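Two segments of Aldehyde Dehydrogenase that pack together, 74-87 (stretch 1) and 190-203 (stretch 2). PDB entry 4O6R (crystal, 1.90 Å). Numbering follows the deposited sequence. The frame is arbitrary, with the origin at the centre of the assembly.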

# COMPACT_ATOMS: atom_id res chain seq x y z
N ARG A 74 -19.69 9.13 5.95
CA ARG A 74 -20.40 10.03 6.89
C ARG A 74 -21.60 9.33 7.56
O ARG A 74 -21.87 9.51 8.77
CB ARG A 74 -20.82 11.32 6.15
CG ARG A 74 -21.56 12.34 7.00
CD ARG A 74 -20.63 12.95 8.04
NE ARG A 74 -21.12 14.22 8.60
CZ ARG A 74 -21.21 15.37 7.92
NH1 ARG A 74 -20.88 15.43 6.62
NH2 ARG A 74 -21.66 16.45 8.52
N LEU A 75 -22.30 8.51 6.79
CA LEU A 75 -23.44 7.78 7.32
C LEU A 75 -23.01 6.78 8.40
O LEU A 75 -23.66 6.67 9.45
CB LEU A 75 -24.23 7.10 6.22
CG LEU A 75 -25.09 8.00 5.35
CD1 LEU A 75 -25.42 7.25 4.06
CD2 LEU A 75 -26.36 8.40 6.11
N LEU A 76 -21.93 6.05 8.15
CA LEU A 76 -21.38 5.14 9.13
C LEU A 76 -20.89 5.90 10.38
O LEU A 76 -21.05 5.42 11.51
CB LEU A 76 -20.25 4.29 8.51
CG LEU A 76 -20.69 3.31 7.40
CD1 LEU A 76 -19.52 2.86 6.54
CD2 LEU A 76 -21.36 2.11 8.02
N LEU A 77 -20.27 7.07 10.18
CA LEU A 77 -19.85 7.89 11.30
C LEU A 77 -21.04 8.31 12.16
O LEU A 77 -20.98 8.24 13.41
CB LEU A 77 -19.09 9.14 10.84
CG LEU A 77 -17.73 8.88 10.18
CD1 LEU A 77 -17.12 10.21 9.73
CD2 LEU A 77 -16.78 8.18 11.13
N ARG A 78 -22.10 8.79 11.52
CA ARG A 78 -23.32 9.12 12.24
C ARG A 78 -23.91 7.93 12.98
O ARG A 78 -24.45 8.10 14.07
CB ARG A 78 -24.41 9.65 11.31
CG ARG A 78 -24.28 11.10 10.91
CD ARG A 78 -25.40 11.44 9.93
NE ARG A 78 -25.05 12.59 9.14
CZ ARG A 78 -25.04 13.83 9.58
NH1 ARG A 78 -25.37 14.11 10.84
NH2 ARG A 78 -24.68 14.82 8.76
N LEU A 79 -23.90 6.75 12.34
CA LEU A 79 -24.41 5.54 12.98
C LEU A 79 -23.66 5.24 14.28
O LEU A 79 -24.29 4.93 15.32
CB LEU A 79 -24.31 4.33 12.07
CG LEU A 79 -24.85 3.02 12.66
CD1 LEU A 79 -26.31 3.11 13.03
CD2 LEU A 79 -24.62 1.90 11.66
N ALA A 80 -22.33 5.36 14.23
CA ALA A 80 -21.50 5.11 15.41
C ALA A 80 -21.90 6.03 16.55
O ALA A 80 -22.03 5.61 17.72
CB ALA A 80 -20.04 5.30 15.08
N ASP A 81 -22.12 7.30 16.22
CA ASP A 81 -22.54 8.26 17.24
C ASP A 81 -23.89 7.90 17.81
O ASP A 81 -24.10 8.00 19.01
CB ASP A 81 -22.60 9.68 16.68
CG ASP A 81 -21.22 10.28 16.47
OD1 ASP A 81 -20.22 9.81 17.06
OD2 ASP A 81 -21.15 11.28 15.72
N ALA A 82 -24.81 7.51 16.94
CA ALA A 82 -26.19 7.17 17.38
C ALA A 82 -26.18 5.94 18.32
O ALA A 82 -26.93 5.86 19.31
CB ALA A 82 -27.07 6.92 16.18
N ILE A 83 -25.35 4.97 17.99
CA ILE A 83 -25.18 3.80 18.85
C ILE A 83 -24.72 4.24 20.23
O ILE A 83 -25.34 3.87 21.26
CB ILE A 83 -24.20 2.79 18.23
CG1 ILE A 83 -24.84 2.14 17.00
CG2 ILE A 83 -23.77 1.73 19.25
CD1 ILE A 83 -23.84 1.43 16.07
N GLU A 84 -23.68 5.06 20.27
CA GLU A 84 -23.19 5.56 21.55
C GLU A 84 -24.25 6.36 22.31
O GLU A 84 -24.37 6.20 23.53
CB GLU A 84 -21.90 6.37 21.38
CG GLU A 84 -20.74 5.44 21.06
CD GLU A 84 -19.44 6.14 20.65
OE1 GLU A 84 -19.44 7.37 20.42
OE2 GLU A 84 -18.42 5.43 20.50
N ALA A 85 -25.02 7.19 21.60
CA ALA A 85 -26.13 7.93 22.23
C ALA A 85 -27.21 7.02 22.80
O ALA A 85 -27.98 7.43 23.66
CB ALA A 85 -26.75 8.91 21.24
N ASN A 86 -27.28 5.79 22.31
CA ASN A 86 -28.24 4.80 22.75
C ASN A 86 -27.62 3.65 23.52
O ASN A 86 -28.19 2.56 23.58
CB ASN A 86 -29.00 4.26 21.53
CG ASN A 86 -29.99 5.25 20.98
OD1 ASN A 86 -31.08 5.40 21.53
ND2 ASN A 86 -29.61 5.98 19.93
N THR A 87 -26.46 3.90 24.14
CA THR A 87 -25.68 2.84 24.79
C THR A 87 -26.52 2.02 25.75
O THR A 87 -26.61 0.80 25.62
CB THR A 87 -24.44 3.39 25.51
OG1 THR A 87 -23.53 3.89 24.55
CG2 THR A 87 -23.72 2.32 26.35
N LEU A 190 -32.29 -5.53 14.69
CA LEU A 190 -33.44 -4.77 14.27
C LEU A 190 -33.36 -3.31 14.80
O LEU A 190 -33.77 -2.39 14.12
CB LEU A 190 -34.72 -5.48 14.72
CG LEU A 190 -34.92 -6.86 14.09
CD1 LEU A 190 -36.26 -7.44 14.52
CD2 LEU A 190 -34.91 -6.77 12.58
N ARG A 191 -32.85 -3.11 16.01
CA ARG A 191 -32.62 -1.74 16.50
C ARG A 191 -31.52 -1.02 15.73
O ARG A 191 -31.65 0.16 15.43
CB ARG A 191 -32.31 -1.75 18.01
CG ARG A 191 -32.11 -0.38 18.66
CD ARG A 191 -33.29 0.57 18.45
NE ARG A 191 -33.06 1.87 19.11
CZ ARG A 191 -33.40 3.06 18.63
NH1 ARG A 191 -34.04 3.18 17.46
NH2 ARG A 191 -33.11 4.15 19.33
N ILE A 192 -30.44 -1.74 15.40
CA ILE A 192 -29.38 -1.15 14.59
C ILE A 192 -29.93 -0.65 13.25
O ILE A 192 -29.62 0.47 12.85
CB ILE A 192 -28.23 -2.16 14.36
CG1 ILE A 192 -27.44 -2.35 15.64
CG2 ILE A 192 -27.30 -1.74 13.22
CD1 ILE A 192 -26.74 -1.08 16.12
N VAL A 193 -30.72 -1.45 12.55
CA VAL A 193 -31.17 -1.01 11.23
C VAL A 193 -32.15 0.13 11.36
O VAL A 193 -32.23 0.97 10.45
CB VAL A 193 -31.69 -2.16 10.34
CG1 VAL A 193 -33.06 -2.62 10.79
CG2 VAL A 193 -31.73 -1.73 8.89
N GLU A 194 -32.90 0.17 12.45
CA GLU A 194 -33.75 1.32 12.76
C GLU A 194 -32.91 2.59 12.91
O GLU A 194 -33.26 3.64 12.37
CB GLU A 194 -34.58 1.07 14.04
CG GLU A 194 -35.66 2.12 14.23
CD GLU A 194 -36.49 1.89 15.45
OE1 GLU A 194 -35.97 1.36 16.46
OE2 GLU A 194 -37.68 2.25 15.37
N LEU A 195 -31.79 2.49 13.63
CA LEU A 195 -30.88 3.64 13.76
C LEU A 195 -30.30 4.02 12.41
O LEU A 195 -30.19 5.21 12.11
CB LEU A 195 -29.73 3.39 14.75
CG LEU A 195 -30.15 3.22 16.20
CD1 LEU A 195 -29.01 2.78 17.11
CD2 LEU A 195 -30.75 4.51 16.72
N MET A 196 -29.92 3.03 11.60
CA MET A 196 -29.48 3.28 10.23
C MET A 196 -30.48 4.13 9.43
O MET A 196 -30.09 5.11 8.78
CB MET A 196 -29.18 1.96 9.51
CG MET A 196 -27.91 1.28 10.02
SD MET A 196 -27.77 -0.32 9.23
CE MET A 196 -26.00 -0.57 9.33
N ALA A 197 -31.77 3.79 9.53
CA ALA A 197 -32.79 4.55 8.84
C ALA A 197 -32.83 5.96 9.40
O ALA A 197 -32.89 6.93 8.64
CB ALA A 197 -34.15 3.87 9.00
N GLU A 198 -32.76 6.07 10.72
CA GLU A 198 -32.79 7.37 11.37
C GLU A 198 -31.66 8.27 10.90
O GLU A 198 -31.89 9.45 10.67
CB GLU A 198 -32.76 7.26 12.90
CG GLU A 198 -34.01 6.65 13.53
CD GLU A 198 -33.89 6.63 15.07
OE1 GLU A 198 -33.09 7.44 15.61
OE2 GLU A 198 -34.57 5.80 15.74
N VAL A 199 -30.45 7.74 10.77
CA VAL A 199 -29.32 8.60 10.39
C VAL A 199 -29.27 8.89 8.89
O VAL A 199 -28.47 9.72 8.48
CB VAL A 199 -27.94 8.09 10.90
CG1 VAL A 199 -27.96 7.96 12.41
CG2 VAL A 199 -27.53 6.77 10.26
N GLY A 200 -30.09 8.21 8.07
CA GLY A 200 -30.25 8.55 6.67
C GLY A 200 -29.80 7.48 5.68
O GLY A 200 -29.65 7.78 4.50
N PHE A 201 -29.58 6.24 6.10
CA PHE A 201 -29.26 5.21 5.09
C PHE A 201 -30.43 5.06 4.12
O PHE A 201 -31.60 4.95 4.55
CB PHE A 201 -28.94 3.87 5.73
CG PHE A 201 -27.54 3.77 6.25
CD1 PHE A 201 -27.21 4.33 7.47
CD2 PHE A 201 -26.57 3.09 5.55
CE1 PHE A 201 -25.92 4.23 7.98
CE2 PHE A 201 -25.26 3.00 6.04
CZ PHE A 201 -24.94 3.57 7.26
N PRO A 202 -30.16 5.13 2.81
CA PRO A 202 -31.26 5.00 1.86
C PRO A 202 -31.99 3.65 1.91
O PRO A 202 -31.43 2.63 2.29
CB PRO A 202 -30.60 5.21 0.48
CG PRO A 202 -29.36 5.98 0.78
CD PRO A 202 -28.91 5.58 2.16
N ALA A 203 -33.27 3.69 1.59
CA ALA A 203 -34.07 2.49 1.53
C ALA A 203 -33.42 1.48 0.59
O ALA A 203 -33.04 1.78 -0.54
CB ALA A 203 -35.47 2.82 1.04

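How do two helices far apart in sequence come to fit so closely? Helices 74-85 and 190-199 cross at 124° between their N-to-C directions, their axes approaching to 9.3 Å, and V199 packs into the first helix. Its side chain is a knob in the hole formed by L75, R78, L79 and A82. V199 CG1 rests 4.0 Å from A82 CB, where the small alanine leaves room for a branched neighbour, while V199 CG2 lies 4.4 Å from L79 CB. R78 closes the hole with its aliphatic part, R78 CB being 3.9 Å from V199 CB.

What does L75 do where the second helix gives way to a turn? With V199, it gives up the most surface to the contact. Its CA-to-CB bond points toward the other stretch, and L75 CD2 reaches 3.4 Å from V199 O and 3.6 Å from G200 C, packing against the backbone of the turn. G200 is the first residue to leave helical phi/psi, in a Schellman motif with positive phi, a conformation in which a CB would be jammed against the preceding carbonyl oxygen; a CB there would also come within 3.4 Å of L75 CD2. Beyond the turn, the CA-to-CB bond of F201 points sideways, but its ring reaches nearer the first helix. L75 CB sits over one ring face, 4.0 Å from the ring centroid, in a CH-pi contact, and L76 CD2 meets the ring edge 3.9 Å from F201 CZ.

How does L79 serve the middle of the contact when its CA-to-CB bond points sideways? Its t, p rotamer brings the end of the side chain nearer the second helix. L79 CD1 packs 3.8 Å from L195 CB and also 3.9 Å from M196 CG, while L79 CD2 packs 3.7 Å from M196 CE, all within a buried, apolar region. I83 carries the packing one turn further: I83 CD1 is 3.8 Å from I192 CD1, and I83 CG1 is 4.2 Å from L195 CD1.

Where do polar groups join in? At the end of the first helix, R191 NH2 gives N86 OD1 a weak hydrogen bond of 3.2 Å, with N86 OD1 near the plane of the guanidinium. Both partners are held from within their own stretches: N86 ND2 donates to A82 O at 2.8 Å, and R191 NH1 forms salt bridges with E194 OE1 at 2.8 Å and E198 OE2 at 3.2 Å. The R191-N86 bond is the only hydrogen bond across the stretches; most of the 625 Å² buried between them belongs to apolar residues, L75, V199 and L79 foremost.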